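Local coordinates for protein pyridoxamine 5-phosphate-dependent dehydrase (Escherichia coli, PDB 3B8X) that removes the C3'-hydroxyl group from GDP-4-keto-6-deoxy-D-mannose by a combined transamination and deoxygenation on the way to L-colitose, at residues N190-M195 / K266-F271; N227-V232 / K243-G248. The protein carries 1 engineered substitution. All coordinates share one frame; numbering follows the deposited sequence.

Contact 1. Residues N190-M195 / K266-F271; sequences NHIATM and KKLPRF. Engineered in segment 190-195: Asn-190 (natural residue His).
His-191 and Ile-192, in the irregular loop between strands 181-185 and 198-202, run past one side of helix 255-286, with the CA of Ile-192 7.1 Å from the CA of Leu-268 and the CA of His-191 7.5 Å from that of Phe-271. The apolar touch is methyl to methyl: Ile-192 CG2 meets Leu-268 CD1 at 3.8 Å, the two side chains crossing at a slant. Leu-268 holds CG anti to its backbone N (chi1 -179°), which carries CD1 to the loop although its CB does not head there; the same methyl lies 4.4 Å from His-191 CB. One turn on, the Phe-271 ring comes to the backbone instead, its CD2 3.5 Å from His-191 O in an oblique approach. One face of that ring is covered by Lys-267 CB, 3.6 Å above the plane near the rim. No hydrogen bond joins the two segments, but the loop is pinned to an earlier turn of the same helix, where Gln-264 OE1 accepts from Ala-193 N. The His-191 imidazole turns to another partner, NE2 bonding to Ser-302 O. Engineered Asn-190, naturally a histidine, precedes His-191. In fold type I aminotransferases, the family fold here, the corresponding loop usually bears the Schiff-base lysine; here residues 191-192 of that loop pack, buried, on helix 255-286.

Contact 2. Residues N227-V232 / K243-G248; sequences NKVTGV and KFVLPG
Val-229 and Thr-230 meet Val-245 and Leu-246 chiefly through methyl groups, and the flat groups stand to either end of the pairing: the carboxamide of Asn-227 behind the turn, and the ring of Phe-244, which packs edge-to-face with Trp-90 of the second subunit. The motif is a small beta hairpin, strands 226-227 and 231-232, whose connecting residues are folded by an Asx turn on Asn-227. Two partners of the carboxamide lie in its plane, Thr-230 OG1 and Val-229 N, while Thr-230 N is tilted from it. ND2 donates to Thr-230 OG1 at 2.9 Å, the hydroxyl lying 8° out of the amide plane, and also reaches Pro-224 O. OD1 takes two backbone donors, Val-229 N on a lone pair and Thr-230 N tilted 20° from the carbonyl plane, each at 2.6 Å, which should restrain the amide and the turn backbone together. Gly-231 closes the turn at backbone angles where a CB would press on the carbonyl O of Thr-230. The CB atoms of Val-229 and Thr-230 point toward residues 243-248, a loop between helices 237-241 and 255-286. Val-245 also packs on Cys-213 of helix 205-214, as does Leu-246, and Leu-246 also packs on Tyr-349 of the second subunit. Thr-230 is split by polarity: OG1 sits between its backbone N and carbonyl carbon (chi1 70°), back toward Asn-227, and the methyl is left for the contact. Thr-230 and Val-245 cross at about a right angle, with CG2 of each 3.9 Å apart. Val-229 CG1 bridges both partners, lying 3.9 Å from Val-245 CG2 and 3.8 Å from Leu-246 CD1.

Contact 2 is nested in sequence inside the loop closed by contact 1, yet the two do not touch: their centres are 34 Å apart and their nearest atoms about 21 Å. The chain links them directly, since residues 243-248 lead toward helix 255-286, which carries 266-271. Contact 1 is the one near a site, with the side chain of His-191 about 10 Å from a bound GDP-perosamine-pyridoxal phosphate adduct and about 8 Å from a sodium ion. Contact 2 lies away from the sites, although Phe-242 and Asn-250, of a second pocket for this compound, flank 243-248. It borders the second subunit through Phe-244, Leu-246 and Pro-247; in contact 1 only Met-195, outside the touching residues, does so.

Contact 1. Residues N190-M195 / K266-F271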
ATOM      1  N   ASN B 190      14.829   4.926  10.019  1.00 26.16           N
ATOM      2  CA  ASN B 190      14.862   6.266   9.458  1.00  5.38           C
ATOM      3  C   ASN B 190      15.013   7.365  10.508  1.00  8.09           C
ATOM      4  O   ASN B 190      15.270   7.090  11.641  1.00 10.09           O
ATOM      5  CB  ASN B 190      13.605   6.494   8.641  1.00  9.75           C
ATOM      6  CG  ASN B 190      13.897   7.150   7.367  1.00 38.98           C
ATOM      7  OD1 ASN B 190      14.841   7.926   7.277  1.00 99.89           O
ATOM      8  ND2 ASN B 190      13.135   6.825   6.348  1.00 38.57           N
ATOM      9  N   HIS B 191      14.892   8.624  10.077  1.00 18.14           N
ATOM     10  CA  HIS B 191      15.033   9.754  10.990  1.00  8.89           C
ATOM     11  C   HIS B 191      14.044   9.703  12.140  1.00 17.80           C
ATOM     12  O   HIS B 191      14.382  10.023  13.255  1.00 15.69           O
ATOM     13  CB  HIS B 191      14.952  11.088  10.237  1.00 20.23           C
ATOM     14  CG  HIS B 191      16.194  11.361   9.471  1.00 17.15           C
ATOM     15  ND1 HIS B 191      16.365  10.946   8.163  1.00 14.50           N
ATOM     16  CD2 HIS B 191      17.391  11.843   9.877  1.00 10.81           C
ATOM     17  CE1 HIS B 191      17.594  11.249   7.773  1.00 12.22           C
ATOM     18  NE2 HIS B 191      18.247  11.756   8.806  1.00 12.45           N
ATOM     19  N   ILE B 192      12.807   9.354  11.839  1.00 10.94           N
ATOM     20  CA  ILE B 192      11.754   9.165  12.852  1.00 13.51           C
ATOM     21  C   ILE B 192      11.116   7.827  12.504  1.00 23.70           C
ATOM     22  O   ILE B 192      11.259   7.354  11.366  1.00  5.86           O
ATOM     23  CB  ILE B 192      10.671  10.296  12.899  1.00 10.47           C
ATOM     24  CG1 ILE B 192       9.816  10.342  11.624  1.00  5.68           C
ATOM     25  CG2 ILE B 192      11.334  11.604  13.223  1.00 10.16           C
ATOM     26  CD1 ILE B 192       8.573  11.289  11.746  1.00  4.64           C
ATOM     27  N   ALA B 193      10.416   7.212  13.459  1.00 11.00           N
ATOM     28  CA  ALA B 193       9.864   5.890  13.196  1.00  9.48           C
ATOM     29  C   ALA B 193       8.481   5.674  13.768  1.00 13.35           C
ATOM     30  O   ALA B 193       8.250   5.921  14.928  1.00  8.88           O
ATOM     31  CB  ALA B 193      10.842   4.852  13.735  1.00  5.28           C
ATOM     32  N   THR B 194       7.541   5.224  12.939  1.00  8.13           N
ATOM     33  CA  THR B 194       6.165   5.018  13.366  1.00  7.79           C
ATOM     34  C   THR B 194       5.786   3.580  12.989  1.00  9.87           C
ATOM     35  O   THR B 194       4.662   3.298  12.589  1.00 11.30           O
ATOM     36  CB  THR B 194       5.250   6.001  12.602  1.00 15.52           C
ATOM     37  OG1 THR B 194       5.385   5.776  11.187  1.00  8.56           O
ATOM     38  CG2 THR B 194       5.679   7.405  12.878  1.00  5.15           C
ATOM     39  N   MET B 195       6.743   2.675  13.119  1.00  7.10           N
ATOM     40  CA  MET B 195       6.586   1.271  12.714  1.00  9.23           C
ATOM     41  C   MET B 195       6.770   1.202  11.183  1.00 27.26           C
ATOM     42  O   MET B 195       7.773   0.676  10.727  1.00  5.48           O
ATOM     43  CB  MET B 195       5.268   0.657  13.240  1.00  3.66           C
ATOM     44  CG  MET B 195       5.161   0.829  14.741  1.00 10.84           C
ATOM     45  SD  MET B 195       3.826  -0.142  15.480  1.00 11.30           S
ATOM     46  CE  MET B 195       2.497   0.860  15.116  1.00 11.15           C
ATOM     47  N   LYS B 266       8.365  15.974  17.782  1.00 16.62           N
ATOM     48  CA  LYS B 266       8.919  16.851  18.786  1.00 13.77           C
ATOM     49  C   LYS B 266      10.382  16.571  19.037  1.00 29.82           C
ATOM     50  O   LYS B 266      11.147  17.480  19.378  1.00 13.41           O
ATOM     51  CB  LYS B 266       8.145  16.748  20.075  1.00  9.66           C
ATOM     52  CG  LYS B 266       6.662  16.845  19.850  1.00  9.62           C
ATOM     53  CD  LYS B 266       5.952  16.469  21.117  1.00 13.28           C
ATOM     54  CE  LYS B 266       4.618  17.152  21.220  1.00 19.23           C
ATOM     55  NZ  LYS B 266       3.868  16.732  22.423  1.00 16.18           N
ATOM     56  N   LYS B 267      10.795  15.322  18.859  1.00  9.21           N
ATOM     57  CA  LYS B 267      12.183  14.992  19.147  1.00  8.81           C
ATOM     58  C   LYS B 267      13.108  15.256  17.964  1.00 12.71           C
ATOM     59  O   LYS B 267      14.327  15.337  18.120  1.00 16.63           O
ATOM     60  CB  LYS B 267      12.296  13.510  19.526  1.00 17.92           C
ATOM     61  CG  LYS B 267      11.887  13.173  20.982  1.00 23.56           C
ATOM     62  CD  LYS B 267      11.483  11.714  21.113  1.00 13.36           C
ATOM     63  CE  LYS B 267      11.072  11.299  22.532  1.00 13.05           C
ATOM     64  NZ  LYS B 267       9.796  10.657  22.426  1.00 14.56           N
ATOM     65  N   LEU B 268      12.526  15.331  16.772  1.00 10.75           N
ATOM     66  CA  LEU B 268      13.329  15.482  15.558  1.00 17.22           C
ATOM     67  C   LEU B 268      14.527  16.441  15.579  1.00 11.97           C
ATOM     68  O   LEU B 268      15.628  16.123  15.113  1.00 10.72           O
ATOM     69  CB  LEU B 268      12.419  15.746  14.360  1.00 11.06           C
ATOM     70  CG  LEU B 268      13.115  15.906  13.023  1.00 22.81           C
ATOM     71  CD1 LEU B 268      13.589  14.558  12.586  1.00 14.48           C
ATOM     72  CD2 LEU B 268      12.102  16.476  12.063  1.00 15.74           C
ATOM     73  N   PRO B 269      14.293  17.652  16.074  1.00 17.68           N
ATOM     74  CA  PRO B 269      15.349  18.661  16.058  1.00 23.91           C
ATOM     75  C   PRO B 269      16.574  18.150  16.809  1.00 28.57           C
ATOM     76  O   PRO B 269      17.721  18.313  16.388  1.00 18.79           O
ATOM     77  CB  PRO B 269      14.699  19.875  16.764  1.00 15.37           C
ATOM     78  CG  PRO B 269      13.185  19.687  16.504  1.00 16.86           C
ATOM     79  CD  PRO B 269      13.038  18.164  16.670  1.00  9.75           C
ATOM     80  N   ARG B 270      16.323  17.531  17.945  1.00  9.96           N
ATOM     81  CA  ARG B 270      17.405  16.985  18.731  1.00 12.52           C
ATOM     82  C   ARG B 270      17.998  15.793  17.985  1.00 17.86           C
ATOM     83  O   ARG B 270      19.199  15.552  17.962  1.00  8.43           O
ATOM     84  CB  ARG B 270      16.846  16.545  20.070  1.00 10.10           C
ATOM     85  CG  ARG B 270      17.922  16.415  21.131  1.00 21.09           C
ATOM     86  CD  ARG B 270      17.392  15.972  22.492  1.00 50.66           C
ATOM     87  NE  ARG B 270      16.192  15.126  22.462  1.00 35.48           N
ATOM     88  CZ  ARG B 270      16.216  13.795  22.490  1.00 55.62           C
ATOM     89  NH1 ARG B 270      17.395  13.169  22.494  1.00 28.69           N
ATOM     90  NH2 ARG B 270      15.076  13.092  22.498  1.00 25.56           N
ATOM     91  N   PHE B 271      17.150  15.000  17.366  1.00  7.89           N
ATOM     92  CA  PHE B 271      17.694  13.871  16.665  1.00  3.53           C
ATOM     93  C   PHE B 271      18.622  14.442  15.584  1.00  9.41           C
ATOM     94  O   PHE B 271      19.705  13.904  15.355  1.00 13.98           O
ATOM     95  CB  PHE B 271      16.559  13.106  15.950  1.00  7.00           C
ATOM     96  CG  PHE B 271      15.709  12.241  16.864  1.00 10.71           C
ATOM     97  CD1 PHE B 271      16.044  12.045  18.184  1.00 15.67           C
ATOM     98  CD2 PHE B 271      14.591  11.584  16.358  1.00 18.60           C
ATOM     99  CE1 PHE B 271      15.251  11.221  18.999  1.00 17.33           C
ATOM    100  CE2 PHE B 271      13.831  10.736  17.151  1.00 12.80           C
ATOM    101  CZ  PHE B 271      14.157  10.556  18.484  1.00 21.57           C
TER

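Contact 2. Residues N227-V232 / K243-G248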
ATOM      1  N   ASN B 227     -14.233  20.899  -2.838  1.00 15.30           N
ATOM      2  CA  ASN B 227     -12.887  20.344  -2.991  1.00 23.59           C
ATOM      3  C   ASN B 227     -12.554  20.377  -4.455  1.00 30.97           C
ATOM      4  O   ASN B 227     -13.442  20.445  -5.289  1.00 13.20           O
ATOM      5  CB  ASN B 227     -12.843  18.888  -2.498  1.00 16.30           C
ATOM      6  CG  ASN B 227     -13.697  17.983  -3.339  1.00 13.77           C
ATOM      7  OD1 ASN B 227     -13.303  17.577  -4.441  1.00 27.24           O
ATOM      8  ND2 ASN B 227     -14.942  17.801  -2.904  1.00  7.17           N
ATOM      9  N   LYS B 228     -11.271  20.297  -4.767  1.00 12.74           N
ATOM     10  CA  LYS B 228     -10.837  20.355  -6.159  1.00  9.48           C
ATOM     11  C   LYS B 228     -11.113  19.126  -6.981  1.00 16.79           C
ATOM     12  O   LYS B 228     -10.823  19.110  -8.188  1.00 18.77           O
ATOM     13  CB  LYS B 228      -9.326  20.593  -6.171  1.00 11.30           C
ATOM     14  CG  LYS B 228      -8.888  22.010  -5.755  1.00 26.18           C
ATOM     15  CD  LYS B 228      -9.967  22.810  -5.043  1.00 99.89           C
ATOM     16  CE  LYS B 228      -9.619  24.298  -5.037  1.00 87.58           C
ATOM     17  NZ  LYS B 228     -10.561  25.113  -5.859  1.00 99.89           N
ATOM     18  N   VAL B 229     -11.596  18.063  -6.354  1.00 16.16           N
ATOM     19  CA  VAL B 229     -11.747  16.848  -7.135  1.00 12.21           C
ATOM     20  C   VAL B 229     -13.139  16.737  -7.677  1.00 10.19           C
ATOM     21  O   VAL B 229     -13.340  16.384  -8.835  1.00 23.56           O
ATOM     22  CB  VAL B 229     -11.422  15.510  -6.319  1.00  7.79           C
ATOM     23  CG1 VAL B 229     -11.577  14.304  -7.233  1.00  7.94           C
ATOM     24  CG2 VAL B 229      -9.975  15.569  -5.737  1.00  8.61           C
ATOM     25  N   THR B 230     -14.112  16.963  -6.813  1.00 14.30           N
ATOM     26  CA  THR B 230     -15.481  16.806  -7.258  1.00 14.20           C
ATOM     27  C   THR B 230     -16.192  18.151  -7.188  1.00 24.32           C
ATOM     28  O   THR B 230     -17.376  18.257  -7.503  1.00 25.88           O
ATOM     29  CB  THR B 230     -16.218  15.825  -6.348  1.00 13.39           C
ATOM     30  OG1 THR B 230     -16.408  16.465  -5.083  1.00 23.36           O
ATOM     31  CG2 THR B 230     -15.393  14.537  -6.169  1.00 22.79           C
ATOM     32  N   GLY B 231     -15.452  19.191  -6.818  1.00 19.33           N
ATOM     33  CA  GLY B 231     -16.040  20.508  -6.809  1.00 19.91           C
ATOM     34  C   GLY B 231     -16.885  20.703  -5.583  1.00 16.20           C
ATOM     35  O   GLY B 231     -16.452  21.338  -4.613  1.00 24.30           O
ATOM     36  N   VAL B 232     -18.106  20.182  -5.621  1.00 31.26           N
ATOM     37  CA  VAL B 232     -18.970  20.329  -4.455  1.00 17.62           C
ATOM     38  C   VAL B 232     -19.652  19.040  -4.056  1.00 15.10           C
ATOM     39  O   VAL B 232     -20.343  18.438  -4.873  1.00 15.91           O
ATOM     40  CB  VAL B 232     -20.000  21.475  -4.621  1.00 27.86           C
ATOM     41  CG1 VAL B 232     -20.893  21.563  -3.360  1.00 10.21           C
ATOM     42  CG2 VAL B 232     -19.261  22.786  -4.820  1.00 26.02           C
ATOM     43  N   LYS B 243     -19.071   6.940  -2.970  1.00 20.11           N
ATOM     44  CA  LYS B 243     -19.015   7.596  -4.261  1.00 24.45           C
ATOM     45  C   LYS B 243     -17.513   7.431  -4.661  1.00 13.65           C
ATOM     46  O   LYS B 243     -16.612   7.895  -3.941  1.00 17.24           O
ATOM     47  CB  LYS B 243     -19.366   9.060  -3.977  1.00 27.48           C
ATOM     48  CG  LYS B 243     -19.363   9.999  -5.166  1.00 23.20           C
ATOM     49  CD  LYS B 243     -20.643  10.863  -5.111  1.00 29.86           C
ATOM     50  CE  LYS B 243     -20.494  12.275  -5.655  1.00 99.89           C
ATOM     51  NZ  LYS B 243     -21.748  13.056  -5.358  1.00 20.86           N
ATOM     52  N   PHE B 244     -17.241   6.800  -5.800  1.00 16.45           N
ATOM     53  CA  PHE B 244     -15.871   6.526  -6.240  1.00 10.15           C
ATOM     54  C   PHE B 244     -15.489   7.357  -7.461  1.00 15.58           C
ATOM     55  O   PHE B 244     -16.100   7.214  -8.514  1.00 15.25           O
ATOM     56  CB  PHE B 244     -15.796   5.032  -6.537  1.00  8.09           C
ATOM     57  CG  PHE B 244     -15.931   4.193  -5.313  1.00  7.18           C
ATOM     58  CD1 PHE B 244     -16.967   3.275  -5.179  1.00 15.63           C
ATOM     59  CD2 PHE B 244     -15.036   4.347  -4.264  1.00 11.93           C
ATOM     60  CE1 PHE B 244     -17.074   2.446  -4.055  1.00 11.49           C
ATOM     61  CE2 PHE B 244     -15.154   3.531  -3.105  1.00 10.48           C
ATOM     62  CZ  PHE B 244     -16.181   2.583  -3.011  1.00  9.45           C
ATOM     63  N   VAL B 245     -14.458   8.191  -7.332  1.00 11.03           N
ATOM     64  CA  VAL B 245     -14.089   9.175  -8.369  1.00 16.18           C
ATOM     65  C   VAL B 245     -12.724   9.247  -9.031  1.00 20.77           C
ATOM     66  O   VAL B 245     -12.584   9.913 -10.065  1.00 13.28           O
ATOM     67  CB  VAL B 245     -14.483  10.613  -7.901  1.00 15.27           C
ATOM     68  CG1 VAL B 245     -15.961  10.615  -7.497  1.00 16.15           C
ATOM     69  CG2 VAL B 245     -13.647  11.068  -6.669  1.00 15.27           C
ATOM     70  N   LEU B 246     -11.708   8.634  -8.429  1.00  9.52           N
ATOM     71  CA  LEU B 246     -10.368   8.571  -9.020  1.00  9.96           C
ATOM     72  C   LEU B 246      -9.887   7.128  -8.788  1.00  7.30           C
ATOM     73  O   LEU B 246     -10.236   6.535  -7.748  1.00 10.50           O
ATOM     74  CB  LEU B 246      -9.425   9.555  -8.312  1.00  4.02           C
ATOM     75  CG  LEU B 246      -9.661  10.987  -8.774  1.00  6.45           C
ATOM     76  CD1 LEU B 246      -8.719  11.848  -8.016  1.00  6.88           C
ATOM     77  CD2 LEU B 246      -9.469  11.181 -10.289  1.00  6.33           C
ATOM     78  N   PRO B 247      -9.130   6.560  -9.732  1.00  6.31           N
ATOM     79  CA  PRO B 247      -8.579   5.206  -9.554  1.00 13.98           C
ATOM     80  C   PRO B 247      -7.454   5.266  -8.506  1.00 16.38           C
ATOM     81  O   PRO B 247      -6.305   5.512  -8.832  1.00 17.22           O
ATOM     82  CB  PRO B 247      -8.044   4.822 -10.958  1.00 11.39           C
ATOM     83  CG  PRO B 247      -8.288   6.040 -11.865  1.00 10.10           C
ATOM     84  CD  PRO B 247      -8.644   7.215 -10.963  1.00  8.38           C
ATOM     85  N   GLY B 248      -7.789   5.014  -7.243  1.00 14.65           N
ATOM     86  CA  GLY B 248      -6.803   5.074  -6.162  1.00  3.41           C
ATOM     87  C   GLY B 248      -6.445   3.731  -5.476  1.00  9.90           C
ATOM     88  O   GLY B 248      -6.548   2.621  -6.059  1.00  6.50           O
TER